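Local structure of purine nucleoside phosphorylase YlmD (6T1B) at residues A[22-27]-A[268-273]; A[110-115]-A[137-142]; A[204-209]-A[220-225]; A[152-157]-A[225-230]. The protein catalyses the phosphorolysis of adenosine, inosine and S-methyl-5'-thioadenosine, releasing the free purine base, and also deaminates adenosine. All coordinates share one frame; numbering follows the deposited sequence.

Contact 1. Residues A[22-27]-A[268-273]; sequences AGAVAG and IGRREE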
loop_
_atom_site.group_PDB
_atom_site.type_symbol
_atom_site.label_atom_id
_atom_site.label_comp_id
_atom_site.label_asym_id
_atom_site.label_seq_id
_atom_site.Cartn_x
_atom_site.Cartn_y
_atom_site.Cartn_z
ATOM N N ALA A 22 -9.003 -13.192 4.886
ATOM C CA ALA A 22 -10.169 -13.795 4.252
ATOM C C ALA A 22 -11.466 -13.084 4.628
ATOM O O ALA A 22 -12.440 -13.139 3.863
ATOM C CB ALA A 22 -10.253 -15.275 4.631
ATOM N N GLY A 23 -11.509 -12.427 5.781
ATOM C CA GLY A 23 -12.683 -11.677 6.191
ATOM C C GLY A 23 -12.774 -10.263 5.657
ATOM O O GLY A 23 -13.723 -9.540 6.004
ATOM N N ALA A 24 -11.848 -9.861 4.797
ATOM C CA ALA A 24 -11.813 -8.508 4.281
ATOM C C ALA A 24 -11.815 -8.530 2.766
ATOM O O ALA A 24 -11.494 -9.535 2.132
ATOM C CB ALA A 24 -10.578 -7.749 4.758
ATOM N N VAL A 25 -12.198 -7.393 2.206
ATOM C CA VAL A 25 -12.056 -7.115 0.789
ATOM C C VAL A 25 -10.697 -6.443 0.675
ATOM O O VAL A 25 -10.539 -5.309 1.116
ATOM C CB VAL A 25 -13.158 -6.162 0.320
ATOM C CG1 VAL A 25 -13.017 -5.846 -1.146
ATOM C CG2 VAL A 25 -14.529 -6.731 0.611
ATOM N N ALA A 26 -9.706 -7.142 0.126
ATOM C CA ALA A 26 -8.333 -6.647 0.143
ATOM C C ALA A 26 -7.637 -7.030 -1.155
ATOM O O ALA A 26 -7.699 -8.190 -1.570
ATOM C CB ALA A 26 -7.579 -7.196 1.359
ATOM N N GLY A 27 -6.957 -6.080 -1.781
ATOM C CA GLY A 27 -6.295 -6.386 -3.025
ATOM C C GLY A 27 -5.540 -5.192 -3.562
ATOM O O GLY A 27 -5.402 -4.153 -2.906
ATOM N N ILE A 268 -8.402 -1.987 1.226
ATOM C CA ILE A 268 -8.850 -2.946 2.235
ATOM C C ILE A 268 -10.066 -2.382 2.958
ATOM O O ILE A 268 -10.114 -1.198 3.319
ATOM C CB ILE A 268 -7.707 -3.324 3.200
ATOM C CG1 ILE A 268 -8.122 -4.451 4.154
ATOM C CG2 ILE A 268 -7.221 -2.114 4.019
ATOM C CD1 ILE A 268 -6.947 -5.076 4.918
ATOM N N GLY A 269 -11.032 -3.256 3.221
ATOM C CA GLY A 269 -12.234 -2.884 3.947
ATOM C C GLY A 269 -13.013 -4.130 4.306
ATOM O O GLY A 269 -12.699 -5.227 3.833
ATOM N N ARG A 270 -14.019 -3.953 5.142
ATOM C CA ARG A 270 -14.920 -5.035 5.506
ATOM C C ARG A 270 -16.324 -4.689 5.061
ATOM O O ARG A 270 -16.754 -3.543 5.176
ATOM C CB ARG A 270 -14.862 -5.290 7.005
ATOM C CG ARG A 270 -13.521 -5.856 7.409
ATOM C CD ARG A 270 -13.467 -6.281 8.853
ATOM N NE ARG A 270 -13.733 -5.178 9.768
ATOM C CZ ARG A 270 -14.849 -5.041 10.480
ATOM N NH1 ARG A 270 -15.817 -5.946 10.386
ATOM N NH2 ARG A 270 -15.001 -4.012 11.302
ATOM N N ARG A 271 -17.031 -5.692 4.547
ATOM C CA ARG A 271 -18.390 -5.474 4.082
ATOM C C ARG A 271 -19.347 -5.338 5.257
ATOM O O ARG A 271 -19.228 -6.042 6.262
ATOM C CB ARG A 271 -18.837 -6.650 3.220
ATOM C CG ARG A 271 -18.010 -6.863 1.985
ATOM C CD ARG A 271 -18.699 -7.873 1.049
ATOM N NE ARG A 271 -17.834 -8.144 -0.088
ATOM C CZ ARG A 271 -17.703 -7.335 -1.139
ATOM N NH1 ARG A 271 -18.417 -6.225 -1.212
ATOM N NH2 ARG A 271 -16.880 -7.660 -2.127
ATOM N N GLU A 272 -20.324 -4.446 5.092
ATOM C CA GLU A 272 -21.430 -4.251 6.020
ATOM C C GLU A 272 -22.592 -5.116 5.543
ATOM O O GLU A 272 -23.030 -4.984 4.393
ATOM C CB GLU A 272 -21.826 -2.780 5.957
ATOM C CG GLU A 272 -22.177 -2.127 7.266
ATOM C CD GLU A 272 -22.245 -0.616 7.132
ATOM O OE1 GLU A 272 -22.186 -0.118 5.982
ATOM O OE2 GLU A 272 -22.340 0.075 8.168
ATOM N N GLU A 273 -23.091 -5.992 6.414
ATOM C CA GLU A 273 -24.189 -6.890 6.049
ATOM C C GLU A 273 -25.540 -6.153 6.036
ATOM O O GLU A 273 -26.394 -6.393 5.179
ATOM C CB GLU A 273 -24.289 -8.084 7.010
ATOM C CG GLU A 273 -22.985 -8.843 7.287
ATOM C CD GLU A 273 -22.184 -9.161 6.032
ATOM O OE1 GLU A 273 -20.946 -9.290 6.141
ATOM O OE2 GLU A 273 -22.783 -9.274 4.946
HETATM O O HOH W 1 -15.678 -8.313 4.468
#
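Val25 turns CG2 anti to its carbonyl carbon (CG1 anti to the backbone N, chi1 179°), and Arg271 likewise has CG anti to its carbonyl carbon (chi1 -61°). From CG the arginine chain runs extended to NE, and the guanidinium comes under Val25 CG2; the two side chains cross at about a right angle. Val25 CG2 sits over one face of the guanidinium, displaced toward its rim, 3.7 Å from Arg271 NE. The same methyl also touches Arg271 CG, so the aliphatic chain shares in the contact. The polar end of Arg271 is held outside the pair: NH2 donates to the backbone O of Leu67, and Phe69 packs against both Val25 and Arg271.

The backbones are joined as neighbouring antiparallel strands, 25-29 and 264-269, of the mixed six-stranded sheet. Val25 and Gly269 form a hydrogen-bonded pair. Val25 N donates to Gly269 O at 2.8 Å, and Gly269 N returns a bond to Val25 O at 3.0 Å. Val25 O also receives a CA-H...O contact from Ile268 CA at 3.1 Å, so two donors meet this carbonyl.

Ala26 and Ile268 make the next, non-hydrogen-bonded pair. Their side chains lie on the face of the sheet away from Val25. Ile268 CG1 reaches Ala26 CB at 4.0 Å and also lies near Ala24 CB; Val139 and Leu141 of strand 138-144, in the second sheet, pack against Ile268. Ala24 CB closes on Gly269 O at 3.4 Å. Beyond the paired residues the chains part, and a water spans them. It donates to Gly23 O at 2.8 Å and accepts from Arg271 N at 3.0 Å.

Contact 2. Residues A[110-115]-A[137-142]; sequences LYTDEA and GLVGLA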
loop_
_atom_site.group_PDB
_atom_site.type_symbol
_atom_site.label_atom_id
_atom_site.label_comp_id
_atom_site.label_asym_id
_atom_site.label_seq_id
_atom_site.Cartn_x
_atom_site.Cartn_y
_atom_site.Cartn_z
ATOM N N LEU A 110 -3.895 4.856 6.698
ATOM C CA LEU A 110 -5.224 4.978 7.261
ATOM C C LEU A 110 -5.559 3.679 7.972
ATOM O O LEU A 110 -5.057 2.613 7.598
ATOM C CB LEU A 110 -6.292 5.170 6.180
ATOM C CG LEU A 110 -6.159 6.411 5.318
ATOM C CD1 LEU A 110 -7.149 6.379 4.169
ATOM C CD2 LEU A 110 -6.295 7.659 6.155
ATOM N N TYR A 111 -6.427 3.759 8.976
ATOM C CA TYR A 111 -6.983 2.529 9.519
ATOM C C TYR A 111 -8.406 2.775 9.982
ATOM O O TYR A 111 -8.803 3.916 10.222
ATOM C CB TYR A 111 -6.156 1.922 10.650
ATOM C CG TYR A 111 -6.112 2.650 11.968
ATOM C CD1 TYR A 111 -6.993 2.325 12.991
ATOM C CD2 TYR A 111 -5.134 3.596 12.220
ATOM C CE1 TYR A 111 -6.917 2.947 14.221
ATOM C CE2 TYR A 111 -5.060 4.208 13.445
ATOM C CZ TYR A 111 -5.939 3.891 14.432
ATOM O OH TYR A 111 -5.832 4.519 15.656
ATOM N N THR A 112 -9.176 1.695 10.127
ATOM C CA THR A 112 -10.531 1.810 10.637
ATOM C C THR A 112 -10.929 0.519 11.334
ATOM O O THR A 112 -10.476 -0.574 10.961
ATOM C CB THR A 112 -11.525 2.127 9.513
ATOM O OG1 THR A 112 -12.832 2.374 10.036
ATOM C CG2 THR A 112 -11.612 0.983 8.505
ATOM N N ASP A 113 -11.794 0.651 12.324
ATOM C CA ASP A 113 -12.401 -0.508 12.956
ATOM C C ASP A 113 -13.872 -0.669 12.586
ATOM O O ASP A 113 -14.570 -1.496 13.163
ATOM C CB ASP A 113 -12.173 -0.512 14.474
ATOM C CG ASP A 113 -12.883 0.616 15.187
ATOM O OD1 ASP A 113 -13.573 1.395 14.524
ATOM O OD2 ASP A 113 -12.741 0.720 16.428
ATOM N N GLU A 114 -14.335 0.053 11.565
ATOM C CA GLU A 114 -15.717 -0.016 11.127
ATOM C C GLU A 114 -15.819 -0.767 9.811
ATOM O O GLU A 114 -14.905 -0.720 8.988
ATOM C CB GLU A 114 -16.308 1.393 10.964
ATOM C CG GLU A 114 -16.247 2.203 12.241
ATOM C CD GLU A 114 -16.956 3.536 12.178
ATOM O OE1 GLU A 114 -16.930 4.238 13.210
ATOM O OE2 GLU A 114 -17.534 3.891 11.129
ATOM N N ALA A 115 -16.936 -1.461 9.618
ATOM C CA ALA A 115 -17.246 -2.025 8.313
ATOM C C ALA A 115 -17.846 -0.957 7.399
ATOM O O ALA A 115 -18.292 0.106 7.841
ATOM C CB ALA A 115 -18.211 -3.201 8.441
ATOM N N GLY A 137 -11.652 -6.560 14.327
ATOM C CA GLY A 137 -12.286 -5.839 13.244
ATOM C C GLY A 137 -11.531 -4.610 12.784
ATOM O O GLY A 137 -12.140 -3.693 12.232
ATOM N N LEU A 138 -10.201 -4.591 12.908
ATOM C CA LEU A 138 -9.371 -3.494 12.435
ATOM C C LEU A 138 -8.755 -3.862 11.101
ATOM O O LEU A 138 -8.294 -5.002 10.912
ATOM C CB LEU A 138 -8.221 -3.198 13.403
ATOM C CG LEU A 138 -8.555 -2.273 14.561
ATOM C CD1 LEU A 138 -7.610 -2.447 15.726
ATOM C CD2 LEU A 138 -8.522 -0.836 14.039
ATOM N N VAL A 139 -8.746 -2.900 10.191
ATOM C CA VAL A 139 -7.967 -3.015 8.970
ATOM C C VAL A 139 -7.171 -1.727 8.830
ATOM O O VAL A 139 -7.625 -0.649 9.251
ATOM C CB VAL A 139 -8.826 -3.275 7.708
ATOM C CG1 VAL A 139 -9.517 -4.627 7.793
ATOM C CG2 VAL A 139 -9.829 -2.131 7.460
ATOM N N GLY A 140 -6.014 -1.823 8.179
ATOM C CA GLY A 140 -5.192 -0.655 7.940
ATOM C C GLY A 140 -4.447 -0.798 6.637
ATOM O O GLY A 140 -4.252 -1.912 6.127
ATOM N N LEU A 141 -3.992 0.346 6.129
ATOM C CA LEU A 141 -3.244 0.345 4.885
ATOM C C LEU A 141 -2.283 1.517 4.918
ATOM O O LEU A 141 -2.679 2.661 5.197
ATOM C CB LEU A 141 -4.212 0.469 3.695
ATOM C CG LEU A 141 -3.623 0.456 2.290
ATOM C CD1 LEU A 141 -2.764 -0.749 2.011
ATOM C CD2 LEU A 141 -4.791 0.549 1.291
ATOM N N ALA A 142 -1.022 1.250 4.598
ATOM C CA ALA A 142 0.018 2.267 4.594
ATOM C C ALA A 142 0.823 2.234 3.309
ATOM O O ALA A 142 1.000 1.178 2.696
ATOM C CB ALA A 142 0.962 2.094 5.797
HETATM O O HOH W 2 -12.598 -2.508 9.588
#
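Thr112 and Val139 lie side by side and point the same way, with their CG2 methyls 3.7 Å apart. Their backbones form a hydrogen-bonded pair: Thr112 N to Val139 O at 2.9 Å and Val139 N to Thr112 O at 3.0 Å. Leu110 and Leu141 repeat this pattern. Between them Tyr111 faces Gly140, and Tyr111 CB is 3.9 Å from Gly140 CA.

On the Tyr111 face, Leu138 runs alongside the ring. Its CD2 lies 3.7 Å from Tyr111 CD1 and equally near Asp113 CB. Tyr111 OH bonds Glu165, and Trp161 meets the ring edge-to-face.

The far end is looser and wetter. Past Thr112 the direct backbone bonds stop, and a water lies within hydrogen-bonding distance of Glu114 O and of Gly137 O, 2.9 Å from the latter, with more acceptors around it than it can serve at once. Thr112 OG1, anti to its backbone N (chi1 -174°), accepts from Glu114 N at 3.2 Å in an ST turn; it also bonds Val88 O. A valine in place of Thr112 would probably leave Glu114 N and Val88 O without this hydroxyl partner and let the turn shift.

Gly137 and Leu138 together face Ala133 in a G1 beta bulge. The whole is an antiparallel pairing of strands 109-112 and 138-144 within a mixed sheet, and the second strand runs on to His143, a ligand of the catalytic zinc.

Contact 3. Residues A[204-209]-A[220-225]; sequences PLPWRE and KEANRL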
loop_
_atom_site.group_PDB
_atom_site.type_symbol
_atom_site.label_atom_id
_atom_site.label_comp_id
_atom_site.label_asym_id
_atom_site.label_seq_id
_atom_site.Cartn_x
_atom_site.Cartn_y
_atom_site.Cartn_z
ATOM N N PRO A 204 20.126 -7.797 9.984
ATOM C CA PRO A 204 20.615 -7.890 8.599
ATOM C C PRO A 204 20.073 -6.715 7.802
ATOM O O PRO A 204 18.942 -6.283 8.007
ATOM C CB PRO A 204 20.049 -9.224 8.107
ATOM C CG PRO A 204 18.865 -9.488 8.983
ATOM C CD PRO A 204 19.203 -8.901 10.324
ATOM N N LEU A 205 20.904 -6.177 6.910
ATOM C CA LEU A 205 20.510 -4.971 6.181
ATOM C C LEU A 205 19.788 -5.339 4.894
ATOM O O LEU A 205 20.267 -6.208 4.146
ATOM C CB LEU A 205 21.742 -4.146 5.852
ATOM C CG LEU A 205 22.537 -3.686 7.071
ATOM C CD1 LEU A 205 23.749 -2.881 6.607
ATOM C CD2 LEU A 205 21.674 -2.884 8.011
ATOM N N PRO A 206 18.674 -4.694 4.613
ATOM C CA PRO A 206 17.885 -5.045 3.423
ATOM C C PRO A 206 18.350 -4.334 2.157
ATOM O O PRO A 206 17.538 -3.822 1.368
ATOM C CB PRO A 206 16.466 -4.604 3.813
ATOM C CG PRO A 206 16.711 -3.412 4.690
ATOM C CD PRO A 206 17.960 -3.736 5.477
ATOM N N TRP A 207 19.661 -4.290 1.969
ATOM C CA TRP A 207 20.231 -3.744 0.752
ATOM C C TRP A 207 21.593 -4.377 0.546
ATOM O O TRP A 207 22.202 -4.920 1.477
ATOM C CB TRP A 207 20.370 -2.217 0.812
ATOM C CG TRP A 207 21.148 -1.698 1.967
ATOM C CD1 TRP A 207 22.509 -1.659 2.107
ATOM C CD2 TRP A 207 20.611 -1.135 3.168
ATOM N NE1 TRP A 207 22.845 -1.101 3.320
ATOM C CE2 TRP A 207 21.695 -0.769 3.986
ATOM C CE3 TRP A 207 19.315 -0.896 3.621
ATOM C CZ2 TRP A 207 21.517 -0.190 5.232
ATOM C CZ3 TRP A 207 19.140 -0.323 4.864
ATOM C CH2 TRP A 207 20.234 0.028 5.652
ATOM N N ARG A 208 22.081 -4.287 -0.693
ATOM C CA ARG A 208 23.376 -4.807 -1.107
ATOM C C ARG A 208 24.078 -3.743 -1.941
ATOM O O ARG A 208 23.457 -3.148 -2.822
ATOM C CB ARG A 208 23.172 -6.071 -1.957
ATOM C CG ARG A 208 24.448 -6.688 -2.490
ATOM C CD ARG A 208 24.169 -7.980 -3.256
ATOM N NE ARG A 208 23.547 -8.998 -2.410
ATOM C CZ ARG A 208 23.575 -10.308 -2.655
ATOM N NH1 ARG A 208 24.204 -10.782 -3.723
ATOM N NH2 ARG A 208 22.978 -11.151 -1.823
ATOM N N GLU A 209 25.336 -3.475 -1.645
ATOM C CA GLU A 209 26.096 -2.491 -2.411
ATOM C C GLU A 209 26.555 -3.142 -3.707
ATOM O O GLU A 209 27.422 -4.018 -3.691
ATOM C CB GLU A 209 27.299 -1.998 -1.619
ATOM C CG GLU A 209 27.871 -0.707 -2.168
ATOM C CD GLU A 209 29.125 -0.273 -1.443
ATOM O OE1 GLU A 209 29.697 -1.099 -0.697
ATOM O OE2 GLU A 209 29.541 0.891 -1.622
ATOM N N LYS A 220 10.557 -3.950 0.718
ATOM C CA LYS A 220 9.645 -4.908 1.330
ATOM C C LYS A 220 10.291 -5.481 2.584
ATOM O O LYS A 220 9.678 -5.521 3.656
ATOM C CB LYS A 220 9.319 -6.042 0.362
ATOM C CG LYS A 220 8.496 -5.658 -0.842
ATOM C CD LYS A 220 8.260 -6.901 -1.688
ATOM C CE LYS A 220 7.622 -6.549 -2.994
ATOM N NZ LYS A 220 7.792 -7.701 -3.907
ATOM N N GLU A 221 11.549 -5.911 2.476
ATOM C CA GLU A 221 12.236 -6.497 3.618
ATOM C C GLU A 221 12.510 -5.452 4.687
ATOM O O GLU A 221 12.466 -5.758 5.878
ATOM C CB GLU A 221 13.526 -7.183 3.158
ATOM C CG GLU A 221 14.383 -7.737 4.283
ATOM C CD GLU A 221 13.820 -8.993 4.959
ATOM O OE1 GLU A 221 12.664 -9.391 4.689
ATOM O OE2 GLU A 221 14.568 -9.585 5.756
ATOM N N ALA A 222 12.821 -4.222 4.294
ATOM C CA ALA A 222 13.019 -3.178 5.291
ATOM C C ALA A 222 11.768 -3.020 6.153
ATOM O O ALA A 222 11.857 -2.898 7.382
ATOM C CB ALA A 222 13.366 -1.858 4.616
ATOM N N ASN A 223 10.606 -3.025 5.521
ATOM C CA ASN A 223 9.357 -2.881 6.263
ATOM C C ASN A 223 9.054 -4.128 7.079
ATOM O O ASN A 223 8.620 -4.023 8.228
ATOM C CB ASN A 223 8.244 -2.514 5.299
ATOM C CG ASN A 223 8.242 -1.045 5.016
ATOM O OD1 ASN A 223 7.812 -0.260 5.857
ATOM N ND2 ASN A 223 8.817 -0.647 3.888
ATOM N N ARG A 224 9.361 -5.315 6.545
ATOM C CA ARG A 224 9.194 -6.530 7.329
ATOM C C ARG A 224 10.032 -6.470 8.597
ATOM O O ARG A 224 9.558 -6.808 9.689
ATOM C CB ARG A 224 9.570 -7.755 6.496
ATOM C CG ARG A 224 9.506 -9.064 7.254
ATOM C CD ARG A 224 9.794 -10.261 6.351
ATOM N NE ARG A 224 10.026 -11.431 7.174
ATOM C CZ ARG A 224 11.208 -11.767 7.671
ATOM N NH1 ARG A 224 12.287 -11.037 7.420
ATOM N NH2 ARG A 224 11.318 -12.840 8.443
ATOM N N LEU A 225 11.304 -6.072 8.477
ATOM C CA LEU A 225 12.180 -6.026 9.643
ATOM C C LEU A 225 11.659 -5.039 10.675
ATOM O O LEU A 225 11.715 -5.298 11.883
ATOM C CB LEU A 225 13.601 -5.666 9.204
ATOM C CG LEU A 225 14.320 -6.723 8.364
ATOM C CD1 LEU A 225 15.588 -6.127 7.754
ATOM C CD2 LEU A 225 14.661 -7.930 9.182
#
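Pro206 points its ring at helix 219-229 and lies against the side of the helix lined by Glu221, Ala222 and Leu225. The ring carbons divide the contact, with Ala222 touched by two of them. CG touches Ala222 CB at 3.7 Å. CB lies 3.8 Å from Glu221 CG, and it is also close to the backbone N of Ala222. CD meets Leu225 CD1 at 4.1 Å, where the proline ring and the leucine side chain cross obliquely.

Leu225 also reaches the residue two before Pro206. Its CD1 comes within 3.4 Å of Pro204 O, while CD2 makes a looser approach to Pro204 CG. The contact between the segments is thus mainly apolar. It joins the loop leading into strand 207-211, the edge of a three-stranded antiparallel sheet, to the helix that follows strand 214-217 of that sheet. Pro206 and Asp218 also share a backbone hydrogen bond, and Asp218 OD2 accepts from Glu221 N.

Glu221 has CG anti to the backbone N (chi1 175°), placing that methylene beside the proline. The chain then bends at chi2, and its carboxylate meets Arg224 along the same helix. Arg224 NH1 donates to Glu221 OE1 at 3.2 Å and lies 3.2 Å from Glu221 OE2, forming a salt bridge within the helix. The first bond is on the syn side and 24° out of the carboxylate plane. An alanine in place of Glu221 would probably leave the Arg224 charge without this mate and open a gap beside Pro206 CB. Arg224 NH2 also donates to Asn234 OD1. Leu199 also packs against Pro206.

Contact 4. Residues A[152-157]-A[225-230]; sequences GIAGHM and LQLLAA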
loop_
_atom_site.group_PDB
_atom_site.type_symbol
_atom_site.label_atom_id
_atom_site.label_comp_id
_atom_site.label_asym_id
_atom_site.label_seq_id
_atom_site.Cartn_x
_atom_site.Cartn_y
_atom_site.Cartn_z
ATOM N N GLY A 152 9.462 5.338 9.665
ATOM C CA GLY A 152 8.889 4.309 10.508
ATOM C C GLY A 152 7.391 4.135 10.387
ATOM O O GLY A 152 6.732 3.780 11.372
ATOM N N ILE A 153 6.817 4.333 9.202
ATOM C CA ILE A 153 5.361 4.281 9.094
ATOM C C ILE A 153 4.815 2.912 9.491
ATOM O O ILE A 153 3.750 2.811 10.108
ATOM C CB ILE A 153 4.897 4.729 7.695
ATOM C CG1 ILE A 153 3.406 5.001 7.733
ATOM C CG2 ILE A 153 5.271 3.735 6.617
ATOM C CD1 ILE A 153 2.824 5.598 6.472
ATOM N N ALA A 154 5.517 1.838 9.128
ATOM C CA ALA A 154 5.003 0.505 9.424
ATOM C C ALA A 154 4.879 0.292 10.928
ATOM O O ALA A 154 3.851 -0.183 11.424
ATOM C CB ALA A 154 5.923 -0.548 8.813
ATOM N N GLY A 155 5.931 0.617 11.678
ATOM C CA GLY A 155 5.864 0.475 13.119
ATOM C C GLY A 155 4.923 1.470 13.769
ATOM O O GLY A 155 4.386 1.208 14.853
ATOM N N HIS A 156 4.730 2.632 13.145
ATOM C CA HIS A 156 3.786 3.616 13.666
ATOM C C HIS A 156 2.366 3.061 13.652
ATOM O O HIS A 156 1.614 3.263 14.613
ATOM C CB HIS A 156 3.903 4.902 12.842
ATOM C CG HIS A 156 3.131 6.067 13.383
ATOM N ND1 HIS A 156 3.050 6.364 14.726
ATOM C CD2 HIS A 156 2.448 7.045 12.745
ATOM C CE1 HIS A 156 2.319 7.454 14.891
ATOM N NE2 HIS A 156 1.934 7.883 13.705
ATOM N N MET A 157 1.995 2.319 12.605
ATOM C CA MET A 157 0.664 1.708 12.591
ATOM C C MET A 157 0.516 0.765 13.783
ATOM O O MET A 157 -0.489 0.797 14.518
ATOM C CB MET A 157 0.464 0.918 11.295
ATOM C CG MET A 157 -0.945 0.357 11.128
ATOM S SD MET A 157 -2.212 1.567 10.695
ATOM C CE MET A 157 -1.791 1.893 8.964
ATOM N N LEU A 225 11.304 -6.072 8.477
ATOM C CA LEU A 225 12.180 -6.026 9.643
ATOM C C LEU A 225 11.659 -5.039 10.675
ATOM O O LEU A 225 11.715 -5.298 11.883
ATOM C CB LEU A 225 13.601 -5.666 9.204
ATOM C CG LEU A 225 14.320 -6.723 8.364
ATOM C CD1 LEU A 225 15.588 -6.127 7.754
ATOM C CD2 LEU A 225 14.661 -7.930 9.182
ATOM N N GLN A 226 11.124 -3.902 10.216
ATOM C CA GLN A 226 10.540 -2.944 11.147
ATOM C C GLN A 226 9.330 -3.540 11.859
ATOM O O GLN A 226 9.156 -3.336 13.060
ATOM C CB GLN A 226 10.136 -1.658 10.437
ATOM C CG GLN A 226 11.315 -0.762 10.095
ATOM C CD GLN A 226 10.876 0.549 9.458
ATOM O OE1 GLN A 226 9.704 0.896 9.473
ATOM N NE2 GLN A 226 11.836 1.295 8.925
ATOM N N LEU A 227 8.463 -4.240 11.114
ATOM C CA LEU A 227 7.274 -4.828 11.725
ATOM C C LEU A 227 7.649 -5.867 12.762
ATOM O O LEU A 227 7.028 -5.939 13.828
ATOM C CB LEU A 227 6.387 -5.461 10.661
ATOM C CG LEU A 227 5.716 -4.441 9.758
ATOM C CD1 LEU A 227 5.243 -5.101 8.472
ATOM C CD2 LEU A 227 4.536 -3.769 10.433
ATOM N N LEU A 228 8.644 -6.699 12.452
ATOM C CA LEU A 228 9.134 -7.664 13.424
ATOM C C LEU A 228 9.610 -6.956 14.680
ATOM O O LEU A 228 9.277 -7.356 15.796
ATOM C CB LEU A 228 10.265 -8.483 12.804
ATOM C CG LEU A 228 9.836 -9.462 11.725
ATOM C CD1 LEU A 228 11.029 -9.906 10.874
ATOM C CD2 LEU A 228 9.140 -10.661 12.360
ATOM N N ALA A 229 10.372 -5.874 14.509
ATOM C CA ALA A 229 10.882 -5.141 15.667
ATOM C C ALA A 229 9.762 -4.513 16.481
ATOM O O ALA A 229 9.889 -4.366 17.702
ATOM C CB ALA A 229 11.856 -4.054 15.201
ATOM N N ALA A 230 8.651 -4.149 15.833
ATOM C CA ALA A 230 7.501 -3.589 16.538
ATOM C C ALA A 230 6.640 -4.647 17.220
ATOM O O ALA A 230 5.688 -4.294 17.923
ATOM C CB ALA A 230 6.641 -2.776 15.565
HETATM O O HOH W 3 7.974 1.831 7.576
HETATM O O HOH W 4 8.915 1.376 12.229
#
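Ala154 and Leu227 meet where two helices, 153-163 and 219-229, pack side by side with their short segments running the same general way, 31° apart and 8.5 Å between axes. Leu227 CD2 lies 3.9 Å from Ala154 CB and at a similar distance from Ala154 O. Further along, Ala230 CB faces Gly155 CA at 4.1 Å. The small Ala154 and Gly155 are consistent with this close approach.

The polar part is carried by Gln226. Its amide oxygen OE1 comes 3.7 Å from Gly152 CA. It makes its links to the helix start through two waters. One donates to OE1 at 2.7 Å and accepts from Ala154 N. The other donates to OE1 at 2.9 Å and accepts, weakly, from Gly155 N. Backbone N-H groups of the first turn are thereby joined to the glutamine.

Next come the groups that hold this shell. Gln226 has CG anti to its carbonyl carbon (chi1 -76°) and extends beyond it. Its NE2 donates to Thr149 O, which fixes which way round the amide sits. Phe131 of strand 127-133 lies against Leu227, and Ile129 of the same strand against Ala154. Gly152 serves both as N-cap of helix 153-163 and as the Schellman residue closing helix 146-150, at a phi of 75°. Its carbonyl oxygen accepts from His156 N at 2.9 Å.

How the contacts relate
Contact 1 spans most of the chain and encloses the other three in sequence. Contact 2 comes first within it, and contact 4 then encloses contact 3. Contacts 1 and 2 belong to two different mixed six-stranded sheets. Their centres are 10 Å apart, and they touch through Arg270 and Ile268. Contacts 3 and 4 share helix 219-229 and Leu225, with centres 13 Å apart. Contacts 2 and 4 touch where Met157 and Ile153 pack on strands 109-112 and 138-144. Contacts 1 and 3 lie about 30 Å apart, centre to centre, on opposite sides of the chain's centre. Contacts 2 and 4 lie nearer the catalytic zinc, whose ligand His143 follows contact 2.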